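Local atomic coordinates of tRNA(Phe) 7-((3-amino-3-carboxypropyl)-4-demethylwyosine(37)-N(4))-methyltransferase 1 (Pyrococcus horikoshii, PDB entry 2IT2), a protein that probably methylates the N-4 position of a wyosine intermediate at position 37 of tRNA(Phe), using S-adenosyl-L-methionine as methyl donor. Residues I24-K28 against G29-E33; I163-G166 against E167-N171; K136-N140 against K141-V145. All coordinates share one frame; numbering follows the deposited sequence.

Contact 1: residues I24-K28 against G29-E33; sequences IALRK and GEVDE
Glu-30 folds back on the end of the helix that holds Ala-25 and meets the side chain of Lys-28. Glu-30 CB lies 3.7 Å from Ala-25 O. Glu-30 CG leans on the base of the lysine, 3.9 Å from Lys-28 CB. The chain is extended beyond CG, which carries Glu-30 CD to 3.4 Å from Lys-28 CE. At the tip both carboxylate oxygens lie close to Lys-28 CE, OE2 the nearer, and Glu-30 OE2 also forms a salt bridge with Lys-28 NZ at 3.1 Å. The lysine reaches it by a bend near its end (chi3 -63°), which turns CE and NZ to the carboxylate.

The backbone closes helix 11-27 with a Schellman motif. Glu-30 N donates to Ala-25 O over 2.9 Å in a nearly straight bond (172° at the hydrogen). Gly-29 N donates to Leu-26 O at 3.0 Å, from above the carbonyl plane. Gly-29 has a positive phi of 67°, which favours glycine.

Val-31 then turns back to the helix. Val-31 CG2 rests 3.6 Å from Ala-25 CB and also touches CD2 of Leu-26. One water accepts from Val-31 N and donates to Leu-26 O, so it bridges the last helical turn and the departing chain. Val-31 and Leu-26 both pack on Ile-36 of helix 36-43, which follows the loop.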
loop_
_atom_site.group_PDB
_atom_site.type_symbol
_atom_site.label_atom_id
_atom_site.label_comp_id
_atom_site.label_asym_id
_atom_site.label_seq_id
_atom_site.Cartn_x
_atom_site.Cartn_y
_atom_site.Cartn_z
ATOM N N ILE B 24 -27.514 -0.885 8.602
ATOM C CA ILE B 24 -27.963 0.476 8.363
ATOM C C ILE B 24 -27.355 1.040 7.083
ATOM O O ILE B 24 -28.037 1.691 6.280
ATOM C CB ILE B 24 -27.619 1.390 9.577
ATOM C CG1 ILE B 24 -28.291 2.744 9.394
ATOM C CG2 ILE B 24 -26.117 1.579 9.721
ATOM C CD1 ILE B 24 -29.782 2.642 9.261
ATOM N N ALA B 25 -26.074 0.770 6.876
ATOM C CA ALA B 25 -25.371 1.246 5.695
ATOM C C ALA B 25 -26.056 0.729 4.424
ATOM O O ALA B 25 -26.219 1.454 3.431
ATOM C CB ALA B 25 -23.896 0.790 5.752
ATOM N N LEU B 26 -26.473 -0.527 4.466
ATOM C CA LEU B 26 -27.144 -1.148 3.339
ATOM C C LEU B 26 -28.502 -0.499 3.077
ATOM O O LEU B 26 -28.820 -0.110 1.945
ATOM C CB LEU B 26 -27.316 -2.643 3.622
ATOM C CG LEU B 26 -26.055 -3.505 3.543
ATOM C CD1 LEU B 26 -26.342 -4.919 4.022
ATOM C CD2 LEU B 26 -25.588 -3.519 2.101
ATOM N N ARG B 27 -29.299 -0.358 4.129
ATOM C CA ARG B 27 -30.617 0.233 3.979
ATOM C C ARG B 27 -30.539 1.701 3.542
ATOM O O ARG B 27 -31.459 2.209 2.891
ATOM C CB ARG B 27 -31.417 0.085 5.284
ATOM C CG ARG B 27 -31.331 1.243 6.253
ATOM C CD ARG B 27 -32.321 1.052 7.402
ATOM N NE ARG B 27 -32.440 2.241 8.242
ATOM C CZ ARG B 27 -33.254 2.341 9.288
ATOM N NH1 ARG B 27 -34.031 1.322 9.629
ATOM N NH2 ARG B 27 -33.288 3.461 9.998
ATOM N N LYS B 28 -29.439 2.376 3.876
ATOM C CA LYS B 28 -29.262 3.780 3.504
ATOM C C LYS B 28 -28.630 3.924 2.121
ATOM O O LYS B 28 -28.475 5.036 1.607
ATOM C CB LYS B 28 -28.404 4.520 4.549
ATOM C CG LYS B 28 -29.107 4.757 5.890
ATOM C CD LYS B 28 -28.400 5.811 6.755
ATOM C CE LYS B 28 -26.994 5.391 7.162
ATOM N NZ LYS B 28 -26.325 6.438 7.991
ATOM N N GLY B 29 -28.273 2.792 1.523
ATOM C CA GLY B 29 -27.661 2.805 0.209
ATOM C C GLY B 29 -26.276 3.433 0.178
ATOM O O GLY B 29 -25.937 4.100 -0.798
ATOM N N GLU B 30 -25.476 3.211 1.225
ATOM C CA GLU B 30 -24.118 3.761 1.332
ATOM C C GLU B 30 -23.005 2.761 1.003
ATOM O O GLU B 30 -21.832 3.126 0.980
ATOM C CB GLU B 30 -23.881 4.305 2.747
ATOM C CG GLU B 30 -24.852 5.404 3.160
ATOM C CD GLU B 30 -24.801 5.702 4.648
ATOM O OE1 GLU B 30 -24.275 4.860 5.405
ATOM O OE2 GLU B 30 -25.301 6.770 5.061
ATOM N N VAL B 31 -23.364 1.508 0.742
ATOM C CA VAL B 31 -22.355 0.498 0.427
ATOM C C VAL B 31 -22.199 0.306 -1.080
ATOM O O VAL B 31 -23.184 0.282 -1.809
ATOM C CB VAL B 31 -22.725 -0.857 1.068
ATOM C CG1 VAL B 31 -21.616 -1.877 0.821
ATOM C CG2 VAL B 31 -22.967 -0.671 2.564
ATOM N N ASP B 32 -20.959 0.188 -1.548
ATOM C CA ASP B 32 -20.716 -0.032 -2.972
ATOM C C ASP B 32 -21.404 -1.353 -3.323
ATOM O O ASP B 32 -20.974 -2.417 -2.892
ATOM C CB ASP B 32 -19.211 -0.117 -3.257
ATOM C CG ASP B 32 -18.473 1.155 -2.877
ATOM O OD1 ASP B 32 -18.945 2.248 -3.262
ATOM O OD2 ASP B 32 -17.421 1.069 -2.204
ATOM N N GLU B 33 -22.478 -1.278 -4.107
ATOM C CA GLU B 33 -23.247 -2.466 -4.474
ATOM C C GLU B 33 -22.439 -3.628 -5.039
ATOM O O GLU B 33 -22.804 -4.789 -4.857
ATOM C CB GLU B 33 -24.341 -2.102 -5.475
ATOM C CG GLU B 33 -23.818 -1.455 -6.738
ATOM C CD GLU B 33 -23.934 0.050 -6.693
ATOM O OE1 GLU B 33 -23.473 0.645 -5.701
ATOM O OE2 GLU B 33 -24.490 0.639 -7.644
HETATM O O HOH W 1 -26.126 0.058 0.194
#

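Contact 2: residues I163-G166 against E167-N171; sequences IFVG and EEYLN
Val-165 meets the Tyr-169 ring at its edge, near the ring plane, not over a face. The two side chains run at a slant to each other. Val-165 CG1 does most of the touching: it lies 3.3 Å from Tyr-169 CD2 and 3.6 Å from Tyr-169 CE2. Val-165 CB adds a looser approach, 3.8 Å from the same Tyr-169 CD2. The fit is close along this one side of the ring. The tyrosine has CG anti to the backbone N (chi1 -177°), which swings the ring back along the helix start to the valine.

Gly-166 follows Val-165 in the chain, at the N-cap position of helix 167-194. It has no side chain to accept a bond from the first turn, but its carbonyl starts the helical pattern. Leu-170 N donates to Gly-166 O at 3.0 Å, with 159° at the hydrogen. Leu-170 CB also comes within 3.3 Å of Gly-166 O. The leucine side chain goes on to helix 84-91, where it packs on Leu-84, Leu-88 and Ile-91. Glu-167 stands in this first turn, and its negative charge is likely to suit the positive end of the helix dipole.

The tyrosine belongs to the dimer interface: its OH is hydrogen-bonded to Leu-156 O of the second subunit, and its side chain also packs on Val-165 of the second subunit. Phe-164 packs on Tyr-169 of the second subunit and makes a cation-pi contact with Lys-172 of the second subunit.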
loop_
_atom_site.group_PDB
_atom_site.type_symbol
_atom_site.label_atom_id
_atom_site.label_comp_id
_atom_site.label_asym_id
_atom_site.label_seq_id
_atom_site.Cartn_x
_atom_site.Cartn_y
_atom_site.Cartn_z
ATOM N N ILE B 163 -4.239 22.624 -18.078
ATOM C CA ILE B 163 -4.301 21.196 -18.374
ATOM C C ILE B 163 -3.054 20.820 -19.181
ATOM O O ILE B 163 -2.692 21.521 -20.120
ATOM C CB ILE B 163 -5.595 20.864 -19.165
ATOM C CG1 ILE B 163 -6.827 21.285 -18.349
ATOM C CG2 ILE B 163 -5.676 19.377 -19.448
ATOM C CD1 ILE B 163 -6.834 20.734 -16.918
ATOM N N PHE B 164 -2.395 19.721 -18.812
ATOM C CA PHE B 164 -1.166 19.299 -19.494
ATOM C C PHE B 164 -1.357 18.229 -20.559
ATOM O O PHE B 164 -0.473 18.027 -21.403
ATOM C CB PHE B 164 -0.130 18.756 -18.490
ATOM C CG PHE B 164 0.216 19.704 -17.373
ATOM C CD1 PHE B 164 0.324 21.073 -17.594
ATOM C CD2 PHE B 164 0.457 19.216 -16.094
ATOM C CE1 PHE B 164 0.667 21.942 -16.558
ATOM C CE2 PHE B 164 0.801 20.076 -15.055
ATOM C CZ PHE B 164 0.904 21.442 -15.288
ATOM N N VAL B 165 -2.492 17.542 -20.520
ATOM C CA VAL B 165 -2.751 16.460 -21.465
ATOM C C VAL B 165 -3.770 16.702 -22.586
ATOM O O VAL B 165 -4.609 17.605 -22.524
ATOM C CB VAL B 165 -3.159 15.167 -20.691
ATOM C CG1 VAL B 165 -2.138 14.876 -19.577
ATOM C CG2 VAL B 165 -4.552 15.317 -20.098
ATOM N N GLY B 166 -3.676 15.878 -23.624
ATOM C CA GLY B 166 -4.596 15.973 -24.740
ATOM C C GLY B 166 -5.489 14.751 -24.783
ATOM O O GLY B 166 -5.423 13.897 -23.900
ATOM N N GLU B 167 -6.292 14.631 -25.832
ATOM C CA GLU B 167 -7.214 13.514 -25.925
ATOM C C GLU B 167 -6.599 12.148 -26.141
ATOM O O GLU B 167 -7.134 11.160 -25.652
ATOM C CB GLU B 167 -8.243 13.772 -27.013
ATOM C CG GLU B 167 -9.376 12.763 -27.035
ATOM C CD GLU B 167 -10.514 13.220 -27.923
ATOM O OE1 GLU B 167 -10.279 13.436 -29.130
ATOM O OE2 GLU B 167 -11.644 13.371 -27.412
ATOM N N GLU B 168 -5.497 12.076 -26.875
ATOM C CA GLU B 168 -4.877 10.782 -27.101
ATOM C C GLU B 168 -4.310 10.202 -25.808
ATOM O O GLU B 168 -4.563 9.038 -25.493
ATOM C CB GLU B 168 -3.766 10.871 -28.147
ATOM C CG GLU B 168 -3.164 9.521 -28.471
ATOM C CD GLU B 168 -4.223 8.506 -28.858
ATOM O OE1 GLU B 168 -4.920 8.734 -29.869
ATOM O OE2 GLU B 168 -4.362 7.484 -28.150
ATOM N N TYR B 169 -3.538 10.995 -25.065
ATOM C CA TYR B 169 -2.961 10.527 -23.807
ATOM C C TYR B 169 -4.097 10.219 -22.846
ATOM O O TYR B 169 -4.071 9.184 -22.186
ATOM C CB TYR B 169 -1.997 11.578 -23.228
ATOM C CG TYR B 169 -1.258 11.196 -21.938
ATOM C CD1 TYR B 169 -0.877 9.878 -21.664
ATOM C CD2 TYR B 169 -0.911 12.173 -21.007
ATOM C CE1 TYR B 169 -0.161 9.550 -20.482
ATOM C CE2 TYR B 169 -0.203 11.860 -19.835
ATOM C CZ TYR B 169 0.167 10.548 -19.576
ATOM O OH TYR B 169 0.846 10.261 -18.398
ATOM N N LEU B 170 -5.109 11.080 -22.777
ATOM C CA LEU B 170 -6.227 10.823 -21.873
ATOM C C LEU B 170 -6.922 9.506 -22.245
ATOM O O LEU B 170 -7.336 8.751 -21.362
ATOM C CB LEU B 170 -7.229 11.985 -21.889
ATOM C CG LEU B 170 -8.328 11.883 -20.817
ATOM C CD1 LEU B 170 -7.693 11.892 -19.432
ATOM C CD2 LEU B 170 -9.294 13.038 -20.952
ATOM N N ASN B 171 -7.028 9.214 -23.540
ATOM C CA ASN B 171 -7.648 7.964 -23.979
ATOM C C ASN B 171 -6.850 6.741 -23.516
ATOM O O ASN B 171 -7.433 5.735 -23.107
ATOM C CB ASN B 171 -7.777 7.926 -25.497
ATOM C CG ASN B 171 -8.377 6.632 -25.983
ATOM O OD1 ASN B 171 -7.766 5.915 -26.777
ATOM N ND2 ASN B 171 -9.581 6.326 -25.519
#

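Contact 3: residues K136-N140 against K141-V145; sequences KSISN and KKLIV
The backbones of 136-138 and 143-145 run antiparallel, at 165° and 4.8 Å apart at closest approach of their axes. Ser-137 and Ile-144 form a hydrogen-bonded pair, in which Ile-144 N donates to Ser-137 O at 2.9 Å. Two residues, Lys-136 and Ser-137, sit opposite the single Ile-144, which makes a classic beta bulge. Lys-136 N donates to Ile-144 O at 2.9 Å, and the bond from Ser-137 N to the same oxygen is weak.

On one face Ile-138 and Leu-143 run alongside each other in the same direction, with Ile-138 CG1 3.9 Å from Leu-143 CG. Ile-138 also packs on Ile-135 of the second subunit. On the other face Ser-137 OG lies 3.6 Å from Ile-144 CB. A water links this hydroxyl to Lys-142 O.

The hairpin bends at Asn-140 and Lys-141. Ser-139 N donates to Lys-142 O at 3.0 Å. Ser-139 OG, held between backbone N and carbonyl carbon (chi1 70°), accepts from Lys-141 N at 3.1 Å in an ST turn, and from Lys-142 N at 3.2 Å. Replacing Ser-139 by alanine would probably deprive both N-H groups of this shared acceptor and make the bend less rigid. Asn-140 OD1 is hydrogen-bonded to Leu-3 N.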
loop_
_atom_site.group_PDB
_atom_site.type_symbol
_atom_site.label_atom_id
_atom_site.label_comp_id
_atom_site.label_asym_id
_atom_site.label_seq_id
_atom_site.Cartn_x
_atom_site.Cartn_y
_atom_site.Cartn_z
ATOM N N LYS B 136 -3.674 -5.584 9.905
ATOM C CA LYS B 136 -3.528 -4.136 10.077
ATOM C C LYS B 136 -3.407 -3.711 11.527
ATOM O O LYS B 136 -2.583 -2.865 11.877
ATOM C CB LYS B 136 -4.741 -3.425 9.434
ATOM C CG LYS B 136 -4.780 -1.894 9.566
ATOM C CD LYS B 136 -6.138 -1.332 9.129
ATOM C CE LYS B 136 -6.181 0.184 9.247
ATOM N NZ LYS B 136 -5.144 0.847 8.411
ATOM N N SER B 137 -4.213 -4.316 12.384
ATOM C CA SER B 137 -4.192 -3.920 13.772
ATOM C C SER B 137 -4.671 -4.986 14.743
ATOM O O SER B 137 -5.480 -5.847 14.404
ATOM C CB SER B 137 -5.042 -2.651 13.928
ATOM O OG SER B 137 -6.358 -2.838 13.426
ATOM N N ILE B 138 -4.148 -4.922 15.960
ATOM C CA ILE B 138 -4.562 -5.844 16.998
ATOM C C ILE B 138 -4.722 -5.019 18.256
ATOM O O ILE B 138 -3.752 -4.462 18.757
ATOM C CB ILE B 138 -3.518 -6.922 17.261
ATOM C CG1 ILE B 138 -3.178 -7.659 15.964
ATOM C CG2 ILE B 138 -4.060 -7.898 18.283
ATOM C CD1 ILE B 138 -2.177 -8.781 16.159
ATOM N N SER B 139 -5.948 -4.928 18.752
ATOM C CA SER B 139 -6.235 -4.145 19.944
ATOM C C SER B 139 -6.957 -5.042 20.926
ATOM O O SER B 139 -7.024 -6.261 20.728
ATOM C CB SER B 139 -7.122 -2.941 19.578
ATOM O OG SER B 139 -8.451 -3.314 19.228
ATOM N N ASN B 140 -7.484 -4.451 21.990
ATOM C CA ASN B 140 -8.231 -5.222 22.963
ATOM C C ASN B 140 -9.675 -5.412 22.500
ATOM O O ASN B 140 -10.389 -6.257 23.034
ATOM C CB ASN B 140 -8.205 -4.535 24.325
ATOM C CG ASN B 140 -6.811 -4.488 24.928
ATOM O OD1 ASN B 140 -5.993 -5.392 24.722
ATOM N ND2 ASN B 140 -6.539 -3.439 25.692
ATOM N N LYS B 141 -10.101 -4.635 21.503
ATOM C CA LYS B 141 -11.459 -4.746 20.987
ATOM C C LYS B 141 -11.568 -5.697 19.797
ATOM O O LYS B 141 -12.538 -6.438 19.685
ATOM C CB LYS B 141 -11.997 -3.362 20.594
ATOM C CG LYS B 141 -12.172 -2.425 21.775
ATOM C CD LYS B 141 -12.758 -1.086 21.359
ATOM C CE LYS B 141 -12.895 -0.154 22.551
ATOM N NZ LYS B 141 -13.535 1.126 22.149
ATOM N N LYS B 142 -10.565 -5.694 18.923
ATOM C CA LYS B 142 -10.618 -6.548 17.745
ATOM C C LYS B 142 -9.283 -6.661 17.018
ATOM O O LYS B 142 -8.331 -5.933 17.308
ATOM C CB LYS B 142 -11.694 -6.017 16.776
ATOM C CG LYS B 142 -11.550 -4.546 16.388
ATOM C CD LYS B 142 -12.810 -4.010 15.707
ATOM C CE LYS B 142 -12.704 -2.511 15.461
ATOM N NZ LYS B 142 -13.987 -1.928 14.982
ATOM N N LEU B 143 -9.221 -7.617 16.097
ATOM C CA LEU B 143 -8.051 -7.831 15.252
ATOM C C LEU B 143 -8.573 -7.602 13.837
ATOM O O LEU B 143 -9.473 -8.313 13.390
ATOM C CB LEU B 143 -7.538 -9.270 15.376
ATOM C CG LEU B 143 -6.282 -9.632 14.564
ATOM C CD1 LEU B 143 -5.737 -10.936 15.109
ATOM C CD2 LEU B 143 -6.565 -9.774 13.082
ATOM N N ILE B 144 -8.007 -6.625 13.134
ATOM C CA ILE B 144 -8.456 -6.319 11.776
ATOM C C ILE B 144 -7.464 -6.782 10.731
ATOM O O ILE B 144 -6.256 -6.547 10.842
ATOM C CB ILE B 144 -8.689 -4.780 11.574
ATOM C CG1 ILE B 144 -9.786 -4.271 12.520
ATOM C CG2 ILE B 144 -9.056 -4.471 10.112
ATOM C CD1 ILE B 144 -11.133 -4.910 12.324
ATOM N N VAL B 145 -8.007 -7.480 9.741
ATOM C CA VAL B 145 -7.265 -7.951 8.585
ATOM C C VAL B 145 -7.646 -6.969 7.468
ATOM O O VAL B 145 -8.820 -6.604 7.326
ATOM C CB VAL B 145 -7.722 -9.357 8.161
ATOM C CG1 VAL B 145 -7.243 -9.654 6.755
ATOM C CG2 VAL B 145 -7.172 -10.390 9.136
HETATM O O HOH W 2 -7.597 -3.525 15.864
#

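From the N terminus the contacts follow in series, and none nests in or crosses another. Contact 1 comes first and turns the chain from helix 11-27 toward helix 36-43. Contact 3 is next. It closes the hairpin of strands 134-138 and 143-148, and strand 143-148 continues the antiparallel sheet through strand 98-112. Contact 2 comes last and passes the chain from strand 162-163 into the long helix 167-194. Contacts 1 and 3 are about 14 Å apart at their nearest atoms. Contacts 2 and 3 lie on opposite sides of the chain's centre, about 44 Å between centres, yet both touch the second subunit.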